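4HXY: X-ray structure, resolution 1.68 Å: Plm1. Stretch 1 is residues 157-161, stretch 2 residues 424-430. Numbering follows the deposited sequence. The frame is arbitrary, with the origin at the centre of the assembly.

Stretch 1 (157-161) GEDQL
Stretch 2 (424-430) SRPSPLF

Two segments of one chain, at least 266 residues apart in sequence wherever they touch, meet over 271 Å² of buried surface, both sides summed. In stretch 1, Glu158 (phi/psi -76/139) and Asp159 (-135/4) are loop, and the chain enters a strand at Gln160 (-133/94); stretch 2 runs extended from Arg425 (-160/130) through Pro426 (-68/153) and Ser427 (-134/103), then turns into a 3-10 segment at Pro428 (-71/-10) and Leu429 (-55/-36). Their end-to-end directions differ by 56°. The register pairs Glu158 with Pro428 (CA to CA 6.5 Å) and Gln160 with Leu429 (CA to CA 8.0 Å).

The charged interaction is a salt bridge. Arg425, with chi1 to chi3 all t and chi4 at 104°, reaches Asp159, whose chi1 is p. Arg425 NH2 lies 2.9 Å from Asp159 OD2 at an N-H...O angle of 170°, a nearly linear hydrogen bond; Arg425 NE is 3.5 Å from Asp159 OD2 at 137°, which is weak. The carboxylate oxygen therefore sits at the guanidinium edge, near its plane.

Water extends this polar network. Water 3 donates to Asp159 OD2 (2.6 Å) and Pro426 O (2.6 Å) and accepts from Arg425 NE (3.0 Å), so it links both salt-bridge partners. Water 2 donates to Asp159 OD1 (2.7 Å) and accepts weakly from Leu429 N (3.4 Å). Water 1 bridges the two backbones, donating to Pro426 O (3.2 Å) and weakly to Gly157 O (3.4 Å).

Van der Waals contacts centre on Pro428, whose C-gamma-endo ring points its CB toward stretch 1 and whose ring carbon CG meets oxygens there: Glu158 OE1 (3.6 Å), Gly157 O (3.7 Å) and Asp159 OD1 (4.1 Å). Glu158 (chi1 m, chi2 m) directs CB away, yet its end curls back to the ring. More loosely, Gln160 OE1 (chi1 m, chi2 t) lies 4.4 Å from Leu429 CD1 (chi1 t, chi2 p).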

# COMPACT_ATOMS: atom_id res chain seq x y z
N GLY A 157 2.59 -2.73 24.02
CA GLY A 157 2.81 -3.61 22.87
C GLY A 157 2.32 -3.02 21.54
O GLY A 157 2.38 -3.69 20.50
N GLU A 158 1.80 -1.80 21.56
CA GLU A 158 1.29 -1.21 20.33
C GLU A 158 2.48 -0.75 19.49
O GLU A 158 3.46 -0.24 20.03
CB GLU A 158 0.36 -0.04 20.67
CG GLU A 158 -0.89 -0.43 21.50
CD GLU A 158 -1.86 -1.33 20.76
OE1 GLU A 158 -1.79 -1.43 19.51
OE2 GLU A 158 -2.74 -1.93 21.43
N ASP A 159 2.41 -0.97 18.17
CA ASP A 159 3.50 -0.59 17.27
C ASP A 159 3.05 0.12 15.98
O ASP A 159 3.88 0.40 15.11
CB ASP A 159 4.34 -1.83 16.92
CG ASP A 159 3.53 -2.91 16.16
OD1 ASP A 159 2.29 -2.75 15.99
OD2 ASP A 159 4.17 -3.90 15.73
N GLN A 160 1.75 0.39 15.87
CA GLN A 160 1.20 1.16 14.75
C GLN A 160 0.26 2.21 15.33
O GLN A 160 -0.93 1.95 15.56
CB GLN A 160 0.51 0.25 13.73
CG GLN A 160 1.51 -0.70 13.06
CD GLN A 160 0.92 -1.59 11.99
OE1 GLN A 160 0.16 -1.13 11.15
NE2 GLN A 160 1.32 -2.86 11.98
N LEU A 161 0.81 3.39 15.54
CA LEU A 161 0.15 4.42 16.33
C LEU A 161 0.02 5.73 15.57
O LEU A 161 0.84 6.05 14.69
CB LEU A 161 0.95 4.67 17.62
CG LEU A 161 1.03 3.49 18.59
CD1 LEU A 161 2.12 3.72 19.59
CD2 LEU A 161 -0.35 3.26 19.27
N SER A 424 6.94 -15.00 15.04
CA SER A 424 8.15 -14.35 15.51
C SER A 424 7.88 -13.03 16.21
O SER A 424 8.79 -12.47 16.81
CB SER A 424 9.12 -14.13 14.34
OG SER A 424 9.48 -15.33 13.69
N ARG A 425 6.66 -12.52 16.10
CA ARG A 425 6.32 -11.22 16.66
C ARG A 425 4.83 -11.05 16.87
O ARG A 425 4.07 -11.25 15.92
CB ARG A 425 6.75 -10.13 15.76
CG ARG A 425 6.62 -8.73 16.45
CD ARG A 425 7.07 -7.69 15.52
NE ARG A 425 6.65 -6.33 15.86
CZ ARG A 425 7.42 -5.40 16.40
NH1 ARG A 425 8.69 -5.62 16.68
NH2 ARG A 425 6.92 -4.18 16.60
N PRO A 426 4.42 -10.62 18.07
CA PRO A 426 3.00 -10.44 18.30
C PRO A 426 2.45 -9.27 17.48
O PRO A 426 3.22 -8.38 17.11
CB PRO A 426 2.91 -10.12 19.80
CG PRO A 426 4.23 -10.35 20.34
CD PRO A 426 5.21 -10.29 19.27
N SER A 427 1.16 -9.33 17.16
CA SER A 427 0.49 -8.32 16.34
C SER A 427 -0.84 -7.88 16.93
O SER A 427 -1.84 -8.58 16.80
CB SER A 427 0.19 -8.87 14.95
OG SER A 427 -0.56 -7.89 14.21
N PRO A 428 -0.87 -6.69 17.54
CA PRO A 428 -2.17 -6.22 18.02
C PRO A 428 -3.12 -5.81 16.89
O PRO A 428 -4.30 -5.57 17.14
CB PRO A 428 -1.80 -5.03 18.90
CG PRO A 428 -0.50 -4.56 18.40
CD PRO A 428 0.23 -5.80 17.93
N LEU A 429 -2.60 -5.73 15.66
CA LEU A 429 -3.41 -5.37 14.49
C LEU A 429 -4.63 -6.27 14.31
O LEU A 429 -5.68 -5.80 13.88
CB LEU A 429 -2.53 -5.43 13.23
CG LEU A 429 -3.18 -4.99 11.92
CD1 LEU A 429 -3.43 -3.48 11.89
CD2 LEU A 429 -2.31 -5.41 10.74
N PHE A 430 -4.49 -7.56 14.65
CA PHE A 430 -5.52 -8.54 14.38
C PHE A 430 -6.29 -8.97 15.63
O PHE A 430 -6.89 -10.05 15.66
CB PHE A 430 -4.89 -9.77 13.75
CG PHE A 430 -4.30 -9.52 12.41
CD1 PHE A 430 -5.12 -9.20 11.35
CD2 PHE A 430 -2.93 -9.61 12.20
CE1 PHE A 430 -4.60 -8.98 10.09
CE2 PHE A 430 -2.41 -9.39 10.93
CZ PHE A 430 -3.24 -9.07 9.89
O HOH W 1 4.25 -5.93 18.83
O HOH W 2 0.40 -4.37 14.84
O HOH W 3 3.64 -6.42 15.38